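Local atomic coordinates of WZI (Escherichia coli, PDB entry 2YNK), a protein that sits in the outer membrane as a carbohydrate-binding beta-barrel, a lectin that underpins the assembly of group 1 capsules on the cell surface. Residues 411-417 with 429-433; 368-374 with 386-392. All blocks are in the same frame, centred on the assembly; numbering follows the deposited sequence.

Overall arrangement
Four consecutive strands of the closed 18-stranded antiparallel barrel carry both contacts. Interaction 2 (368-374 with 386-392) is one beta hairpin and interaction 1 (411-417 with 429-433) is the next along the chain; their centres lie about 11 Å apart. Strands 383-393 and 408-422 join them edge to edge: Q414 N lies 2.7 Å from R387 O and V389 N 3.0 Å from G412 O, both probable hydrogen bonds. On the outward side, which probably faces lipid, L415 CD2 packs 3.5 Å from T386 OG1, and K411 CE lies 3.8 Å from Y390 CE2. Bound dodecane touches T386, L415 and W417, marking this surface as apolar, whereas Q414 and R387 share the inward face.

Interaction 1: residues 411-417 with 429-433; sequences KGIQLGW and TSLWY
Strands 411-417 and 429-433 pair antiparallel as the two arms of a hairpin, their axes 4.7 Å apart at closest approach and at 164°. I413/Y433, L415/L431 and W417/T429 are hydrogen-bonded pairs, with I413 N to Y433 O 3.0 Å, L415 N to L431 O 2.9 Å and T429 N to W417 O 2.8 Å; Q414/W432 and G416/S430 are non-hydrogen-bonded pairs, with CA atoms 4.3 and 4.5 Å apart. The backbone is extended throughout.

I413, L415, W417, T429, L431 and Y433 form the outer face. I413 has chi1 t and its CG2 lies 4.0 Å from Y433 CB; Y433 also has chi1 t, with chi2 74°, while L415 is mt and L431 tp. T429 adopts chi1 p, which turns OG1 back to donate to W417 O at 3.0 Å; the same hydroxyl sits at the edge of the W417 indole, whose chi1 is t. Q414, S430 and W432 occupy the inner face. Q414 (tt, chi3 14°) reaches across the strands so that NE2 donates to S430 OG at 2.9 Å, and S430, with chi1 t, makes a weak bond from OG to L415 O (3.4 Å). W432 takes chi1 p (chi2 85°), with its CE3 3.9 Å from Q414 NE2.

An apolar outside and polar inside are characteristic of outer-membrane barrels, and W417 and L431 each belong to a dodecane pocket. Inside, Q414 also bonds to Q84, and W432 packs on P80. Strand 383-393 flanks 411-417, where L388 and T386 touch I413 and L415; strand 444-454 flanks 429-433, placing S447 beside S430 and A446 beside L431.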
ATOM      1  N   LYS A 411      16.679  10.961  10.995  1.00 54.20           N
ATOM      2  CA  LYS A 411      16.903  11.905   9.905  1.00 54.94           C
ATOM      3  C   LYS A 411      17.683  11.146   8.853  1.00 54.85           C
ATOM      4  O   LYS A 411      18.865  10.836   9.056  1.00 51.13           O
ATOM      5  CB  LYS A 411      17.705  13.118  10.369  1.00 57.47           C
ATOM      6  CG  LYS A 411      16.911  14.100  11.210  1.00 60.34           C
ATOM      7  CD  LYS A 411      17.792  14.873  12.178  1.00 63.34           C
ATOM      8  CE  LYS A 411      16.945  15.705  13.137  1.00 65.86           C
ATOM      9  NZ  LYS A 411      17.737  16.318  14.242  1.00 67.48           N
ATOM     10  N   GLY A 412      17.015  10.839   7.739  1.00 55.22           N
ATOM     11  CA  GLY A 412      17.590   9.978   6.714  1.00 54.92           C
ATOM     12  C   GLY A 412      17.391  10.444   5.283  1.00 55.41           C
ATOM     13  O   GLY A 412      16.446  11.170   4.969  1.00 54.29           O
ATOM     14  N   ILE A 413      18.306   9.994   4.428  1.00 55.65           N
ATOM     15  CA  ILE A 413      18.270  10.212   2.991  1.00 54.47           C
ATOM     16  C   ILE A 413      18.322   8.845   2.315  1.00 54.30           C
ATOM     17  O   ILE A 413      19.054   7.957   2.757  1.00 53.61           O
ATOM     18  CB  ILE A 413      19.463  11.078   2.527  1.00 55.96           C
ATOM     19  CG1 ILE A 413      19.397  11.348   1.011  1.00 56.68           C
ATOM     20  CG2 ILE A 413      20.787  10.423   2.903  1.00 54.69           C
ATOM     21  CD1 ILE A 413      20.381  12.402   0.529  1.00 55.66           C
ATOM     22  N   GLN A 414      17.545   8.668   1.250  1.00 53.66           N
ATOM     23  CA  GLN A 414      17.535   7.404   0.527  1.00 52.68           C
ATOM     24  C   GLN A 414      17.513   7.665  -0.975  1.00 53.63           C
ATOM     25  O   GLN A 414      16.617   8.341  -1.490  1.00 54.68           O
ATOM     26  CB  GLN A 414      16.343   6.562   0.965  1.00 52.60           C
ATOM     27  CG  GLN A 414      16.306   5.164   0.368  1.00 53.92           C
ATOM     28  CD  GLN A 414      15.367   4.223   1.109  1.00 54.44           C
ATOM     29  OE1 GLN A 414      14.536   4.648   1.921  1.00 55.11           O
ATOM     30  NE2 GLN A 414      15.496   2.930   0.832  1.00 54.80           N
ATOM     31  N   LEU A 415      18.534   7.160  -1.662  1.00 53.60           N
ATOM     32  CA  LEU A 415      18.626   7.267  -3.108  1.00 53.73           C
ATOM     33  C   LEU A 415      18.216   5.935  -3.706  1.00 54.94           C
ATOM     34  O   LEU A 415      18.354   4.894  -3.058  1.00 56.16           O
ATOM     35  CB  LEU A 415      20.053   7.601  -3.539  1.00 53.32           C
ATOM     36  CG  LEU A 415      20.704   8.848  -2.935  1.00 53.33           C
ATOM     37  CD1 LEU A 415      22.023   9.136  -3.632  1.00 51.57           C
ATOM     38  CD2 LEU A 415      19.783  10.061  -2.999  1.00 52.67           C
ATOM     39  N   GLY A 416      17.705   5.971  -4.934  1.00 52.80           N
ATOM     40  CA  GLY A 416      17.311   4.754  -5.630  1.00 51.65           C
ATOM     41  C   GLY A 416      17.596   4.808  -7.122  1.00 51.99           C
ATOM     42  O   GLY A 416      17.636   5.883  -7.719  1.00 51.54           O
ATOM     43  N   TRP A 417      17.820   3.635  -7.708  1.00 52.00           N
ATOM     44  CA  TRP A 417      17.895   3.484  -9.158  1.00 52.62           C
ATOM     45  C   TRP A 417      17.228   2.202  -9.560  1.00 53.10           C
ATOM     46  O   TRP A 417      17.431   1.151  -8.925  1.00 52.16           O
ATOM     47  CB  TRP A 417      19.328   3.500  -9.660  1.00 53.10           C
ATOM     48  CG  TRP A 417      19.420   3.228 -11.138  1.00 53.29           C
ATOM     49  CD1 TRP A 417      19.291   4.143 -12.174  1.00 54.28           C
ATOM     50  CD2 TRP A 417      19.642   1.937 -11.802  1.00 53.89           C
ATOM     51  NE1 TRP A 417      19.420   3.529 -13.397  1.00 54.27           N
ATOM     52  CE2 TRP A 417      19.632   2.210 -13.243  1.00 54.37           C
ATOM     53  CE3 TRP A 417      19.843   0.639 -11.369  1.00 54.09           C
ATOM     54  CZ2 TRP A 417      19.828   1.214 -14.178  1.00 55.25           C
ATOM     55  CZ3 TRP A 417      20.037  -0.364 -12.325  1.00 55.03           C
ATOM     56  CH2 TRP A 417      20.028  -0.081 -13.697  1.00 55.91           C
ATOM     57  N   THR A 429      17.982  -0.985  -7.183  1.00 60.70           N
ATOM     58  CA  THR A 429      18.945  -0.709  -6.119  1.00 59.20           C
ATOM     59  C   THR A 429      18.500   0.413  -5.196  1.00 56.10           C
ATOM     60  O   THR A 429      17.655   1.236  -5.541  1.00 56.32           O
ATOM     61  CB  THR A 429      20.314  -0.345  -6.704  1.00 62.45           C
ATOM     62  OG1 THR A 429      20.141   0.597  -7.777  1.00 63.24           O
ATOM     63  CG2 THR A 429      21.008  -1.602  -7.228  1.00 63.15           C
ATOM     64  N   SER A 430      19.081   0.427  -4.006  1.00 56.08           N
ATOM     65  CA  SER A 430      18.802   1.457  -3.012  1.00 53.34           C
ATOM     66  C   SER A 430      20.042   1.676  -2.161  1.00 51.25           C
ATOM     67  O   SER A 430      20.825   0.756  -1.954  1.00 51.45           O
ATOM     68  CB  SER A 430      17.612   1.054  -2.139  1.00 52.84           C
ATOM     69  OG  SER A 430      16.960   2.206  -1.616  1.00 54.84           O
ATOM     70  N   LEU A 431      20.220   2.907  -1.699  1.00 50.57           N
ATOM     71  CA  LEU A 431      21.360   3.296  -0.882  1.00 50.81           C
ATOM     72  C   LEU A 431      20.876   4.325   0.125  1.00 50.55           C
ATOM     73  O   LEU A 431      20.206   5.272  -0.259  1.00 52.10           O
ATOM     74  CB  LEU A 431      22.436   3.910  -1.765  1.00 51.37           C
ATOM     75  CG  LEU A 431      23.730   4.349  -1.079  1.00 53.03           C
ATOM     76  CD1 LEU A 431      24.630   3.152  -0.797  1.00 53.35           C
ATOM     77  CD2 LEU A 431      24.453   5.380  -1.935  1.00 53.40           C
ATOM     78  N   TRP A 432      21.206   4.161   1.401  1.00 51.15           N
ATOM     79  CA  TRP A 432      20.666   5.080   2.410  1.00 52.33           C
ATOM     80  C   TRP A 432      21.592   5.390   3.560  1.00 53.67           C
ATOM     81  O   TRP A 432      22.506   4.622   3.855  1.00 54.03           O
ATOM     82  CB  TRP A 432      19.340   4.546   2.938  1.00 50.21           C
ATOM     83  CG  TRP A 432      19.468   3.215   3.632  1.00 50.49           C
ATOM     84  CD1 TRP A 432      19.809   2.976   4.964  1.00 49.73           C
ATOM     85  CD2 TRP A 432      19.276   1.881   3.049  1.00 49.92           C
ATOM     86  NE1 TRP A 432      19.831   1.632   5.229  1.00 48.13           N
ATOM     87  CE2 TRP A 432      19.527   0.922   4.134  1.00 47.57           C
ATOM     88  CE3 TRP A 432      18.943   1.404   1.788  1.00 49.41           C
ATOM     89  CZ2 TRP A 432      19.433  -0.436   3.944  1.00 47.89           C
ATOM     90  CZ3 TRP A 432      18.853   0.022   1.608  1.00 50.01           C
ATOM     91  CH2 TRP A 432      19.096  -0.876   2.665  1.00 49.67           C
ATOM     92  N   TYR A 433      21.355   6.545   4.189  1.00 53.57           N
ATOM     93  CA  TYR A 433      22.035   6.957   5.418  1.00 55.48           C
ATOM     94  C   TYR A 433      20.998   7.474   6.406  1.00 55.69           C
ATOM     95  O   TYR A 433      20.115   8.254   6.024  1.00 54.64           O
ATOM     96  CB  TYR A 433      23.079   8.056   5.170  1.00 57.34           C
ATOM     97  CG  TYR A 433      23.666   8.628   6.464  1.00 58.11           C
ATOM     98  CD1 TYR A 433      24.577   7.898   7.217  1.00 58.45           C
ATOM     99  CD2 TYR A 433      23.297   9.897   6.928  1.00 58.42           C
ATOM    100  CE1 TYR A 433      25.110   8.406   8.393  1.00 60.92           C
ATOM    101  CE2 TYR A 433      23.828  10.422   8.093  1.00 58.51           C
ATOM    102  CZ  TYR A 433      24.730   9.668   8.831  1.00 61.12           C
ATOM    103  OH  TYR A 433      25.261  10.160  10.003  1.00 59.17           O
TER

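Interaction 2: residues 368-374 with 386-392; sequences QLVAGKV and TRLVYAK
The backbones of 368-374 and 386-392 are extended and almost exactly antiparallel, at 179° with axes 4.8 Å apart. Q368/K392, V370/Y390, G372/L388 and V374/T386 are hydrogen-bonded pairs, each closed by two bonds: V370 N to Y390 O is 3.1 Å and Y390 N to V370 O 3.0 Å, while V374 N to T386 O is 3.0 Å and T386 N to V374 O 2.9 Å. K392 N to Q368 O (3.0 Å) is weak. Between them, L369/A391, A371/V389 and K373/R387 are non-hydrogen-bonded pairs with CA atoms 4.3-4.5 Å apart.

On the inner face L369 (chi1 t) brings CD1 to 4.2 Å from A391 CB and 4.4 Å from V389 CG2; V389 has chi1 p, its CB 4.1 Å from A371 CB. K373 is extended (tttt), with CG 4.1 Å from R387 CB. R387 (ttt, chi4 -88°) reaches inward to a salt bridge with E157 and a hydrogen bond to P83 O. The outer face carries V370, V374 and Y390 (all chi1 t), L388 (mt) and T386, Q368 and K392 (all chi1 m), with Q368 NE2 4.0 Å from K392 CD.

The outer surface, apolar at V370, V374 and L388 but polar at Q368/K392, is consistent with a partly lipid-facing wall; dodecane touches T386. All eight cross-strand hydrogen bonds join main chains, while R387's buried charge is answered by loop residues inside the barrel, not the partner strand.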
ATOM      1  N   GLN A 368       5.619  10.700  14.490  1.00 59.95           N
ATOM      2  CA  GLN A 368       5.487  11.893  13.654  1.00 59.73           C
ATOM      3  C   GLN A 368       6.456  11.769  12.477  1.00 59.19           C
ATOM      4  O   GLN A 368       7.612  11.379  12.663  1.00 59.17           O
ATOM      5  CB  GLN A 368       5.813  13.140  14.463  1.00 60.12           C
ATOM      6  CG  GLN A 368       5.064  13.221  15.773  1.00 62.12           C
ATOM      7  CD  GLN A 368       5.449  14.437  16.571  1.00 63.28           C
ATOM      8  OE1 GLN A 368       5.330  15.563  16.096  1.00 64.72           O
ATOM      9  NE2 GLN A 368       5.908  14.221  17.792  1.00 64.30           N
ATOM     10  N   LEU A 369       5.989  12.104  11.275  1.00 58.08           N
ATOM     11  CA  LEU A 369       6.774  11.886  10.059  1.00 57.39           C
ATOM     12  C   LEU A 369       6.492  12.925   8.973  1.00 57.20           C
ATOM     13  O   LEU A 369       5.342  13.219   8.664  1.00 56.26           O
ATOM     14  CB  LEU A 369       6.503  10.482   9.523  1.00 56.35           C
ATOM     15  CG  LEU A 369       7.177  10.022   8.228  1.00 56.23           C
ATOM     16  CD1 LEU A 369       7.659   8.592   8.397  1.00 54.96           C
ATOM     17  CD2 LEU A 369       6.236  10.119   7.034  1.00 55.48           C
ATOM     18  N   VAL A 370       7.569  13.492   8.441  1.00 55.95           N
ATOM     19  CA  VAL A 370       7.538  14.317   7.256  1.00 55.70           C
ATOM     20  C   VAL A 370       8.495  13.672   6.266  1.00 54.42           C
ATOM     21  O   VAL A 370       9.623  13.331   6.625  1.00 53.22           O
ATOM     22  CB  VAL A 370       8.017  15.745   7.551  1.00 57.73           C
ATOM     23  CG1 VAL A 370       7.849  16.623   6.316  1.00 58.85           C
ATOM     24  CG2 VAL A 370       7.252  16.325   8.730  1.00 58.79           C
ATOM     25  N   ALA A 371       8.051  13.484   5.030  1.00 53.61           N
ATOM     26  CA  ALA A 371       8.899  12.861   4.015  1.00 52.65           C
ATOM     27  C   ALA A 371       8.640  13.455   2.648  1.00 52.68           C
ATOM     28  O   ALA A 371       7.493  13.722   2.277  1.00 53.00           O
ATOM     29  CB  ALA A 371       8.675  11.366   3.978  1.00 51.03           C
ATOM     30  N   GLY A 372       9.719  13.678   1.913  1.00 52.33           N
ATOM     31  CA  GLY A 372       9.631  14.158   0.549  1.00 52.90           C
ATOM     32  C   GLY A 372      10.315  13.142  -0.328  1.00 52.20           C
ATOM     33  O   GLY A 372      11.277  12.497   0.105  1.00 49.76           O
ATOM     34  N   LYS A 373       9.806  12.982  -1.546  1.00 51.13           N
ATOM     35  CA  LYS A 373      10.460  12.141  -2.547  1.00 51.04           C
ATOM     36  C   LYS A 373      10.303  12.726  -3.953  1.00 51.40           C
ATOM     37  O   LYS A 373       9.221  13.147  -4.335  1.00 51.92           O
ATOM     38  CB  LYS A 373       9.882  10.727  -2.514  1.00 50.26           C
ATOM     39  CG  LYS A 373      10.661   9.698  -3.328  1.00 49.79           C
ATOM     40  CD  LYS A 373       9.962   8.342  -3.288  1.00 49.53           C
ATOM     41  CE  LYS A 373      10.739   7.258  -4.021  1.00 49.96           C
ATOM     42  NZ  LYS A 373      10.482   5.892  -3.472  1.00 49.37           N
ATOM     43  N   VAL A 374      11.399  12.757  -4.699  1.00 50.43           N
ATOM     44  CA  VAL A 374      11.384  13.109  -6.106  1.00 50.48           C
ATOM     45  C   VAL A 374      11.869  11.904  -6.896  1.00 49.87           C
ATOM     46  O   VAL A 374      12.738  11.172  -6.413  1.00 48.57           O
ATOM     47  CB  VAL A 374      12.352  14.267  -6.394  1.00 51.24           C
ATOM     48  CG1 VAL A 374      12.241  14.692  -7.851  1.00 49.62           C
ATOM     49  CG2 VAL A 374      12.085  15.430  -5.454  1.00 51.69           C
ATOM     50  N   THR A 386      15.161  10.218  -5.094  1.00 49.30           N
ATOM     51  CA  THR A 386      15.772  10.745  -3.885  1.00 49.76           C
ATOM     52  C   THR A 386      14.697  10.961  -2.836  1.00 49.88           C
ATOM     53  O   THR A 386      13.596  11.423  -3.149  1.00 49.63           O
ATOM     54  CB  THR A 386      16.521  12.048  -4.164  1.00 49.86           C
ATOM     55  OG1 THR A 386      17.586  11.766  -5.073  1.00 51.09           O
ATOM     56  CG2 THR A 386      17.100  12.632  -2.881  1.00 49.99           C
ATOM     57  N   ARG A 387      15.018  10.610  -1.595  1.00 49.20           N
ATOM     58  CA  ARG A 387      14.036  10.646  -0.533  1.00 49.40           C
ATOM     59  C   ARG A 387      14.633  11.136   0.765  1.00 49.67           C
ATOM     60  O   ARG A 387      15.594  10.562   1.248  1.00 51.35           O
ATOM     61  CB  ARG A 387      13.467   9.254  -0.340  1.00 49.38           C
ATOM     62  CG  ARG A 387      12.437   9.182   0.758  1.00 49.93           C
ATOM     63  CD  ARG A 387      11.547   7.967   0.613  1.00 50.24           C
ATOM     64  NE  ARG A 387      10.827   7.730   1.868  1.00 52.19           N
ATOM     65  CZ  ARG A 387      11.276   6.994   2.885  1.00 50.46           C
ATOM     66  NH1 ARG A 387      12.454   6.382   2.833  1.00 50.75           N
ATOM     67  NH2 ARG A 387      10.526   6.865   3.965  1.00 51.43           N
ATOM     68  N   LEU A 388      14.070  12.207   1.310  1.00 51.18           N
ATOM     69  CA  LEU A 388      14.444  12.702   2.633  1.00 51.88           C
ATOM     70  C   LEU A 388      13.309  12.415   3.605  1.00 51.77           C
ATOM     71  O   LEU A 388      12.136  12.423   3.222  1.00 51.35           O
ATOM     72  CB  LEU A 388      14.724  14.205   2.602  1.00 53.07           C
ATOM     73  CG  LEU A 388      15.937  14.670   1.796  1.00 55.34           C
ATOM     74  CD1 LEU A 388      15.897  16.179   1.584  1.00 56.94           C
ATOM     75  CD2 LEU A 388      17.234  14.263   2.478  1.00 55.26           C
ATOM     76  N   VAL A 389      13.658  12.171   4.863  1.00 52.28           N
ATOM     77  CA  VAL A 389      12.662  11.867   5.875  1.00 53.02           C
ATOM     78  C   VAL A 389      13.133  12.247   7.282  1.00 54.04           C
ATOM     79  O   VAL A 389      14.287  12.052   7.635  1.00 53.83           O
ATOM     80  CB  VAL A 389      12.263  10.376   5.807  1.00 52.50           C
ATOM     81  CG1 VAL A 389      13.467   9.516   5.484  1.00 53.69           C
ATOM     82  CG2 VAL A 389      11.621   9.917   7.104  1.00 53.50           C
ATOM     83  N   TYR A 390      12.216  12.824   8.053  1.00 56.42           N
ATOM     84  CA  TYR A 390      12.396  13.104   9.470  1.00 57.72           C
ATOM     85  C   TYR A 390      11.291  12.358  10.199  1.00 56.99           C
ATOM     86  O   TYR A 390      10.127  12.465   9.810  1.00 54.26           O
ATOM     87  CB  TYR A 390      12.281  14.607   9.753  1.00 62.70           C
ATOM     88  CG  TYR A 390      12.175  14.960  11.228  1.00 67.54           C
ATOM     89  CD1 TYR A 390      10.961  14.833  11.915  1.00 71.00           C
ATOM     90  CD2 TYR A 390      13.280  15.410  11.938  1.00 70.43           C
ATOM     91  CE1 TYR A 390      10.860  15.142  13.260  1.00 72.47           C
ATOM     92  CE2 TYR A 390      13.188  15.725  13.285  1.00 73.47           C
ATOM     93  CZ  TYR A 390      11.975  15.590  13.939  1.00 75.29           C
ATOM     94  OH  TYR A 390      11.876  15.903  15.276  1.00 82.24           O
ATOM     95  N   ALA A 391      11.647  11.629  11.265  1.00 57.21           N
ATOM     96  CA  ALA A 391      10.687  10.769  11.963  1.00 54.74           C
ATOM     97  C   ALA A 391      11.005  10.553  13.450  1.00 55.37           C
ATOM     98  O   ALA A 391      12.040   9.987  13.794  1.00 57.28           O
ATOM     99  CB  ALA A 391      10.592   9.429  11.245  1.00 50.35           C
ATOM    100  N   LYS A 392      10.112  11.012  14.322  1.00 55.45           N
ATOM    101  CA  LYS A 392      10.146  10.643  15.736  1.00 55.18           C
ATOM    102  C   LYS A 392       9.269   9.418  15.890  1.00 54.41           C
ATOM    103  O   LYS A 392       8.097   9.460  15.530  1.00 55.76           O
ATOM    104  CB  LYS A 392       9.592  11.757  16.622  1.00 56.11           C
ATOM    105  CG  LYS A 392      10.432  13.019  16.651  1.00 58.31           C
ATOM    106  CD  LYS A 392       9.934  14.004  17.709  1.00 61.36           C
ATOM    107  CE  LYS A 392      10.492  13.721  19.107  1.00 62.77           C
ATOM    108  NZ  LYS A 392       9.946  12.493  19.752  1.00 61.58           N
TER